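Local atomic coordinates of NikO protein (Streptomyces tendae, PDB entry 4FQD), a protein that is an enolpyruvyl transferase essential in nikkomycin biosynthesis, a member of the MurA subfamily of the EPSP synthase family. Residues T39-A44 with E83-D88; E67-R70 with H75-Y78; Y110-L115 with G120-S125. The protein carries 4 engineered substitutions. All blocks are in the same frame, centred on the assembly; numbering follows the deposited sequence.

Contact 1: residues T39-A44 with E83-D88; sequences TTVAAA and ETFTVD
Helix-on-sheet packing within the alpha/beta inverse barrel, the fold of the enolpyruvyl transferases, is what joins 39-44 to 83-88: the last turns of helix 34-44 rest on strand 84-88 of a four-stranded mixed sheet. F85 and V87, two residues apart on the strand, both point toward the helix, and each meets one small aliphatic residue there. CG2 of V41 lies 4.0 Å from CE2 of F85, approaching the ring obliquely, and the two side chains cross at about a right angle. The F85 ring reaches that methyl because its CG stands anti to the backbone N (chi1 -163°). Further along, CB of A44 meets CG2 of V87 at 3.7 Å, while the other V87 methyl, CG1, sits 3.6 Å above one face of the F85 ring, offset toward the rim. The two strand side chains thus also pack on each other. L65 and F69 of helix 60-71 also touch V41, and V51 of the adjoining strand 50-54 touches A44, so the seam is buried from several directions. All the side-chain contacts between these two segments are apolar; their cohesion therefore rests on shape and on exclusion of water, with no directional bond to fix the spacing.

Contact 2: residues E67-R70 with H75-Y78; sequences EIFR and HAHY
The carbonyl oxygen of A76 accepts a hydrogen bond from NH1 of R70, 2.8 Å away, with an angle of 148° at the hydrogen. The oxygen lies almost exactly in the guanidinium plane, at its edge, yet the donor stands above the carbonyl plane, 50° out of it, so the bond is not aimed at a lone pair. The R70 chain bends at chi3 (-61°), turning the guanidinium to the carbonyl, and its CD lies 3.6 Å from the same A76 O. Next to this bond F69 packs from the preceding helical position. Its CB meets CB of A76 at 3.6 Å, and its CD2 approaches O of H75 obliquely. W92 meets the F69 ring edge-to-face, and V87 of strand 84-88 touches both F69 and A76, extending the apolar layer beyond the two segments. The whole is a helix-turn-strand unit, in which helix 60-71 turns back through a short connection into strand 75-79, the outermost strand of its sheet within this chain. F69 and A76 supply a buried, apolar part of the contact, whereas R70, which is exposed, supplies the polar bond: its head ties a backbone carbonyl of the outermost strand to the helix.

Contact 3: residues Y110-L115 with G120-S125; sequences YLLPAL and GVARLS. With SO4 (sulfate ion), chain C.
L112 and L115 pack against strand 121-124 across a tight helix-to-strand turn, in which helix 112-118 reverses into the outermost strand, within this chain, of a three-stranded antiparallel sheet in the inverse-barrel fold. The second segment opens at G120, the first residue to leave helical geometry; its positive phi (84°) is a conformation that by itself calls for glycine, since a CB would jam against the preceding carbonyl oxygen. V121 turns its side chain away from the helix, and A122 turns inward: its CB meets CB of L115 at 3.8 Å and lies 4.3 Å from CD2 of L112. R123 points away again and forms a salt bridge with D164 of the neighbouring strand, 163-166. At L124 the end of the side chain reaches the helix, its methyls CD1 and CD2 both bordering CD1 of L112, the nearer pair being CD1 to CD1 at 3.9 Å. These two leucines cross at about a right angle, and L124 holds its CG anti to the backbone N (chi1 -174°). At the start of the first segment, Y110 serves a different neighbourhood: its side chain touches V38 and A42 of helix 34-44, the latter through CB, and its hydroxyl approaches a sulfate, probably from the crystallisation liquor, that is also held by S193 and K197. Replacing Y110 with an alanine would probably leave the sulfate without its phenolic partner and lose the packing on K197 and T198 of helix 192-204. OH of Y110 makes a weak hydrogen bond of 2.7 Å to O1 of the sulfate.

How the contacts relate
Contacts 1 and 2 are neighbours in one sheet, their centres about 9 Å apart: strands 75-79 and 84-88 follow each other in the chain and pair antiparallel, with H75 N close to D88 O at 2.9 Å. Along the chain, contact 2 is nested inside the loop closed by contact 1. Helices 34-44 and 60-71 both pack on this sheet. Contact 3 comes later along the chain, its centre about 17 Å from each of the others, and belongs to a separate three-stranded sheet. L111 still touches A42 and I68, so segment 110-115, which packs on the second sheet, also meets both helices that lie on the first.

Contact 1: residues T39-A44 with E83-D88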
loop_
_atom_site.group_PDB
_atom_site.type_symbol
_atom_site.label_atom_id
_atom_site.label_comp_id
_atom_site.label_asym_id
_atom_site.label_seq_id
_atom_site.Cartn_x
_atom_site.Cartn_y
_atom_site.Cartn_z
ATOM N N THR A 39 14.233 10.474 -23.319
ATOM C CA THR A 39 13.978 11.877 -23.013
ATOM C C THR A 39 15.128 12.790 -23.436
ATOM O O THR A 39 14.908 13.941 -23.809
ATOM C CB THR A 39 13.677 12.085 -21.517
ATOM O OG1 THR A 39 14.726 11.506 -20.732
ATOM C CG2 THR A 39 12.356 11.433 -21.147
ATOM N N THR A 40 16.352 12.276 -23.376
ATOM C CA THR A 40 17.517 13.039 -23.807
ATOM C C THR A 40 17.496 13.222 -25.322
ATOM O O THR A 40 17.764 14.311 -25.833
ATOM C CB THR A 40 18.832 12.355 -23.392
ATOM O OG1 THR A 40 18.863 12.200 -21.968
ATOM C CG2 THR A 40 20.030 13.184 -23.832
ATOM N N VAL A 41 17.172 12.147 -26.032
ATOM C CA VAL A 41 17.051 12.189 -27.483
ATOM C C VAL A 41 15.876 13.072 -27.894
ATOM O O VAL A 41 15.968 13.842 -28.853
ATOM C CB VAL A 41 16.882 10.769 -28.070
ATOM C CG1 VAL A 41 16.400 10.827 -29.510
ATOM C CG2 VAL A 41 18.190 9.998 -27.973
ATOM N N ALA A 42 14.778 12.966 -27.151
ATOM C CA ALA A 42 13.588 13.771 -27.412
ATOM C C ALA A 42 13.897 15.258 -27.282
ATOM O O ALA A 42 13.430 16.072 -28.078
ATOM C CB ALA A 42 12.464 13.378 -26.468
ATOM N N ALA A 43 14.691 15.603 -26.273
ATOM C CA ALA A 43 15.106 16.985 -26.062
ATOM C C ALA A 43 16.069 17.426 -27.158
ATOM O O ALA A 43 16.080 18.590 -27.558
ATOM C CB ALA A 43 15.750 17.139 -24.696
ATOM N N ALA A 44 16.874 16.485 -27.639
ATOM C CA ALA A 44 17.838 16.760 -28.698
ATOM C C ALA A 44 17.141 17.006 -30.032
ATOM O O ALA A 44 17.631 17.762 -30.870
ATOM C CB ALA A 44 18.827 15.612 -28.822
ATOM N N GLU A 83 30.194 2.928 -26.278
ATOM C CA GLU A 83 28.779 3.113 -25.956
ATOM C C GLU A 83 28.362 4.579 -25.967
ATOM O O GLU A 83 27.791 5.080 -25.000
ATOM C CB GLU A 83 28.448 2.472 -24.606
ATOM C CG GLU A 83 28.826 1.004 -24.520
ATOM C CD GLU A 83 28.191 0.306 -23.336
ATOM O OE1 GLU A 83 28.708 0.449 -22.207
ATOM O OE2 GLU A 83 27.173 -0.388 -23.534
ATOM N N THR A 84 28.653 5.259 -27.070
ATOM C CA THR A 84 28.367 6.682 -27.192
ATOM C C THR A 84 27.399 6.964 -28.335
ATOM O O THR A 84 27.635 6.567 -29.476
ATOM C CB THR A 84 29.656 7.494 -27.405
ATOM O OG1 THR A 84 30.531 7.308 -26.285
ATOM C CG2 THR A 84 29.337 8.970 -27.552
ATOM N N PHE A 85 26.307 7.651 -28.018
ATOM C CA PHE A 85 25.301 8.003 -29.010
ATOM C C PHE A 85 25.363 9.496 -29.299
ATOM O O PHE A 85 25.112 10.318 -28.417
ATOM C CB PHE A 85 23.906 7.639 -28.500
ATOM C CG PHE A 85 22.858 7.581 -29.576
ATOM C CD1 PHE A 85 23.214 7.416 -30.905
ATOM C CD2 PHE A 85 21.516 7.697 -29.257
ATOM C CE1 PHE A 85 22.250 7.363 -31.895
ATOM C CE2 PHE A 85 20.545 7.647 -30.241
ATOM C CZ PHE A 85 20.913 7.478 -31.562
ATOM N N THR A 86 25.702 9.846 -30.535
ATOM C CA THR A 86 25.772 11.247 -30.935
ATOM C C THR A 86 24.682 11.593 -31.945
ATOM O O THR A 86 24.635 11.032 -33.039
ATOM C CB THR A 86 27.146 11.600 -31.530
ATOM O OG1 THR A 86 28.168 11.357 -30.554
ATOM C CG2 THR A 86 27.185 13.064 -31.941
ATOM N N VAL A 87 23.807 12.519 -31.567
ATOM C CA VAL A 87 22.714 12.943 -32.433
ATOM C C VAL A 87 22.773 14.445 -32.697
ATOM O O VAL A 87 23.374 15.196 -31.929
ATOM C CB VAL A 87 21.343 12.598 -31.821
ATOM C CG1 VAL A 87 21.171 11.089 -31.710
ATOM C CG2 VAL A 87 21.190 13.262 -30.462
ATOM N N ASP A 88 22.150 14.873 -33.791
ATOM C CA ASP A 88 22.093 16.286 -34.144
ATOM C C ASP A 88 20.874 16.546 -35.025
ATOM O O ASP A 88 20.787 16.041 -36.144
ATOM C CB ASP A 88 23.369 16.714 -34.870
ATOM C CG ASP A 88 23.559 18.223 -34.884
ATOM O OD1 ASP A 88 22.577 18.955 -34.638
ATOM O OD2 ASP A 88 24.693 18.677 -35.142
#

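Contact 2: residues E67-R70 with H75-Y78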
loop_
_atom_site.group_PDB
_atom_site.type_symbol
_atom_site.label_atom_id
_atom_site.label_comp_id
_atom_site.label_asym_id
_atom_site.label_seq_id
_atom_site.Cartn_x
_atom_site.Cartn_y
_atom_site.Cartn_z
ATOM N N GLU A 67 17.862 5.507 -36.414
ATOM C CA GLU A 67 17.346 5.385 -37.770
ATOM C C GLU A 67 16.328 6.480 -38.067
ATOM O O GLU A 67 16.288 7.014 -39.174
ATOM C CB GLU A 67 16.724 4.003 -37.992
ATOM C CG GLU A 67 17.729 2.859 -37.971
ATOM C CD GLU A 67 17.066 1.497 -38.052
ATOM O OE1 GLU A 67 15.824 1.446 -38.172
ATOM O OE2 GLU A 67 17.787 0.478 -37.996
ATOM N N ILE A 68 15.510 6.812 -37.072
ATOM C CA ILE A 68 14.511 7.867 -37.217
ATOM C C ILE A 68 15.172 9.210 -37.523
ATOM O O ILE A 68 14.714 9.957 -38.389
ATOM C CB ILE A 68 13.631 7.991 -35.953
ATOM C CG1 ILE A 68 12.716 6.771 -35.818
ATOM C CG2 ILE A 68 12.799 9.264 -35.993
ATOM C CD1 ILE A 68 11.850 6.789 -34.575
ATOM N N PHE A 69 16.259 9.503 -36.814
ATOM C CA PHE A 69 17.007 10.738 -37.026
ATOM C C PHE A 69 17.545 10.842 -38.452
ATOM O O PHE A 69 17.331 11.846 -39.132
ATOM C CB PHE A 69 18.158 10.843 -36.022
ATOM C CG PHE A 69 17.820 11.631 -34.790
ATOM C CD1 PHE A 69 16.803 11.222 -33.945
ATOM C CD2 PHE A 69 18.530 12.778 -34.471
ATOM C CE1 PHE A 69 16.492 11.947 -32.810
ATOM C CE2 PHE A 69 18.224 13.507 -33.337
ATOM C CZ PHE A 69 17.203 13.090 -32.504
ATOM N N ARG A 70 18.235 9.799 -38.901
ATOM C CA ARG A 70 18.822 9.788 -40.237
ATOM C C ARG A 70 17.759 9.798 -41.333
ATOM O O ARG A 70 17.975 10.350 -42.411
ATOM C CB ARG A 70 19.748 8.582 -40.409
ATOM C CG ARG A 70 20.990 8.621 -39.534
ATOM C CD ARG A 70 21.917 7.456 -39.841
ATOM N NE ARG A 70 21.278 6.167 -39.591
ATOM C CZ ARG A 70 21.365 5.500 -38.446
ATOM N NH1 ARG A 70 22.070 6.000 -37.438
ATOM N NH2 ARG A 70 20.751 4.334 -38.306
ATOM N N HIS A 75 21.174 13.824 -38.007
ATOM C CA HIS A 75 22.375 13.038 -37.752
ATOM C C HIS A 75 22.221 12.132 -36.533
ATOM O O HIS A 75 21.644 12.534 -35.522
ATOM C CB HIS A 75 23.581 13.961 -37.569
ATOM C CG HIS A 75 24.832 13.248 -37.157
ATOM N ND1 HIS A 75 25.139 12.985 -35.840
ATOM C CD2 HIS A 75 25.852 12.744 -37.889
ATOM C CE1 HIS A 75 26.294 12.348 -35.777
ATOM N NE2 HIS A 75 26.750 12.189 -37.008
ATOM N N ALA A 76 22.747 10.915 -36.638
ATOM C CA ALA A 76 22.743 9.963 -35.530
ATOM C C ALA A 76 23.763 8.854 -35.763
ATOM O O ALA A 76 23.735 8.179 -36.792
ATOM C CB ALA A 76 21.358 9.369 -35.338
ATOM N N HIS A 77 24.662 8.666 -34.802
ATOM C CA HIS A 77 25.671 7.620 -34.898
ATOM C C HIS A 77 25.980 7.001 -33.541
ATOM O O HIS A 77 26.369 7.697 -32.604
ATOM C CB HIS A 77 26.958 8.165 -35.520
ATOM C CG HIS A 77 28.087 7.182 -35.525
ATOM N ND1 HIS A 77 29.148 7.265 -34.652
ATOM C CD2 HIS A 77 28.314 6.089 -36.292
ATOM C CE1 HIS A 77 29.987 6.269 -34.884
ATOM N NE2 HIS A 77 29.502 5.541 -35.873
ATOM N N TYR A 78 25.806 5.687 -33.444
ATOM C CA TYR A 78 26.091 4.972 -32.207
ATOM C C TYR A 78 27.422 4.232 -32.284
ATOM O O TYR A 78 27.618 3.370 -33.139
ATOM C CB TYR A 78 24.962 3.993 -31.874
ATOM C CG TYR A 78 25.173 3.241 -30.578
ATOM C CD1 TYR A 78 25.114 3.897 -29.355
ATOM C CD2 TYR A 78 25.426 1.875 -30.578
ATOM C CE1 TYR A 78 25.306 3.215 -28.167
ATOM C CE2 TYR A 78 25.617 1.184 -29.394
ATOM C CZ TYR A 78 25.556 1.858 -28.192
ATOM O OH TYR A 78 25.745 1.174 -27.013
#

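Contact 3: residues Y110-L115 with G120-S125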
loop_
_atom_site.group_PDB
_atom_site.type_symbol
_atom_site.label_atom_id
_atom_site.label_comp_id
_atom_site.label_asym_id
_atom_site.label_seq_id
_atom_site.Cartn_x
_atom_site.Cartn_y
_atom_site.Cartn_z
ATOM N N TYR A 110 7.627 10.889 -27.923
ATOM C CA TYR A 110 8.131 12.131 -27.350
ATOM C C TYR A 110 8.934 12.944 -28.363
ATOM O O TYR A 110 9.625 13.898 -28.003
ATOM C CB TYR A 110 8.952 11.845 -26.092
ATOM C CG TYR A 110 8.170 11.088 -25.042
ATOM C CD1 TYR A 110 7.152 11.707 -24.329
ATOM C CD2 TYR A 110 8.442 9.754 -24.771
ATOM C CE1 TYR A 110 6.428 11.022 -23.374
ATOM C CE2 TYR A 110 7.723 9.059 -23.815
ATOM C CZ TYR A 110 6.718 9.698 -23.120
ATOM O OH TYR A 110 5.998 9.014 -22.169
ATOM N N LEU A 111 8.832 12.559 -29.630
ATOM C CA LEU A 111 9.427 13.322 -30.719
ATOM C C LEU A 111 8.398 14.302 -31.266
ATOM O O LEU A 111 8.738 15.229 -32.001
ATOM C CB LEU A 111 9.904 12.391 -31.833
ATOM C CG LEU A 111 11.065 11.457 -31.490
ATOM C CD1 LEU A 111 11.339 10.496 -32.638
ATOM C CD2 LEU A 111 12.309 12.260 -31.155
ATOM N N LEU A 112 7.140 14.082 -30.898
ATOM C CA LEU A 112 6.030 14.934 -31.332
ATOM C C LEU A 112 6.191 16.434 -31.035
ATOM O O LEU A 112 5.866 17.260 -31.890
ATOM C CB LEU A 112 4.696 14.416 -30.781
ATOM C CG LEU A 112 4.225 13.064 -31.317
ATOM C CD1 LEU A 112 2.891 12.676 -30.698
ATOM C CD2 LEU A 112 4.128 13.099 -32.834
ATOM N N PRO A 113 6.671 16.797 -29.827
ATOM C CA PRO A 113 6.895 18.227 -29.584
ATOM C C PRO A 113 7.914 18.834 -30.544
ATOM O O PRO A 113 7.764 19.987 -30.943
ATOM C CB PRO A 113 7.446 18.252 -28.157
ATOM C CG PRO A 113 6.863 17.051 -27.518
ATOM C CD PRO A 113 6.842 16.008 -28.592
ATOM N N ALA A 114 8.933 18.063 -30.909
ATOM C CA ALA A 114 9.945 18.532 -31.850
ATOM C C ALA A 114 9.363 18.683 -33.252
ATOM O O ALA A 114 9.639 19.662 -33.944
ATOM C CB ALA A 114 11.130 17.582 -31.869
ATOM N N LEU A 115 8.559 17.707 -33.660
ATOM C CA LEU A 115 7.959 17.701 -34.990
ATOM C C LEU A 115 6.962 18.842 -35.173
ATOM O O LEU A 115 7.010 19.566 -36.166
ATOM C CB LEU A 115 7.266 16.362 -35.254
ATOM C CG LEU A 115 8.149 15.112 -35.273
ATOM C CD1 LEU A 115 7.299 13.855 -35.365
ATOM C CD2 LEU A 115 9.141 15.176 -36.424
ATOM N N GLY A 120 5.234 22.446 -37.859
ATOM C CA GLY A 120 3.873 22.913 -37.679
ATOM C C GLY A 120 2.868 21.781 -37.787
ATOM O O GLY A 120 1.718 21.914 -37.368
ATOM N N VAL A 121 3.310 20.662 -38.352
ATOM C CA VAL A 121 2.460 19.491 -38.516
ATOM C C VAL A 121 3.183 18.222 -38.083
ATOM O O VAL A 121 4.412 18.152 -38.114
ATOM C CB VAL A 121 1.988 19.329 -39.976
ATOM C CG1 VAL A 121 0.874 20.314 -40.291
ATOM C CG2 VAL A 121 3.154 19.503 -40.934
ATOM N N ALA A 122 2.406 17.221 -37.678
ATOM C CA ALA A 122 2.949 15.935 -37.263
ATOM C C ALA A 122 1.861 14.868 -37.302
ATOM O O ALA A 122 0.735 15.104 -36.864
ATOM C CB ALA A 122 3.546 16.033 -35.868
ATOM N N ARG A 123 2.200 13.698 -37.829
ATOM C CA ARG A 123 1.248 12.598 -37.902
ATOM C C ARG A 123 1.556 11.541 -36.850
ATOM O O ARG A 123 2.687 11.069 -36.743
ATOM C CB ARG A 123 1.249 11.969 -39.297
ATOM C CG ARG A 123 0.147 10.942 -39.510
ATOM C CD ARG A 123 0.134 10.430 -40.940
ATOM N NE ARG A 123 -1.095 9.705 -41.247
ATOM C CZ ARG A 123 -2.165 10.251 -41.817
ATOM N NH1 ARG A 123 -2.160 11.535 -42.152
ATOM N NH2 ARG A 123 -3.239 9.513 -42.056
ATOM N N LEU A 124 0.544 11.178 -36.070
ATOM C CA LEU A 124 0.704 10.158 -35.044
ATOM C C LEU A 124 0.127 8.828 -35.518
ATOM O O LEU A 124 -1.061 8.558 -35.345
ATOM C CB LEU A 124 0.038 10.598 -33.739
ATOM C CG LEU A 124 0.267 9.679 -32.540
ATOM C CD1 LEU A 124 1.746 9.372 -32.396
ATOM C CD2 LEU A 124 -0.278 10.314 -31.271
ATOM N N SER A 125 0.981 8.006 -36.119
ATOM C CA SER A 125 0.560 6.728 -36.685
ATOM C C SER A 125 0.071 5.758 -35.616
ATOM O O SER A 125 0.487 5.830 -34.460
ATOM C CB SER A 125 1.706 6.097 -37.479
ATOM O OG SER A 125 2.136 6.955 -38.521
HETATM S S SO4 C . 6.380 6.648 -19.822
HETATM O O1 SO4 C . 6.621 8.079 -19.661
HETATM O O2 SO4 C . 7.109 6.161 -20.990
HETATM O O3 SO4 C . 6.843 5.945 -18.630
HETATM O O4 SO4 C . 4.951 6.411 -20.004
#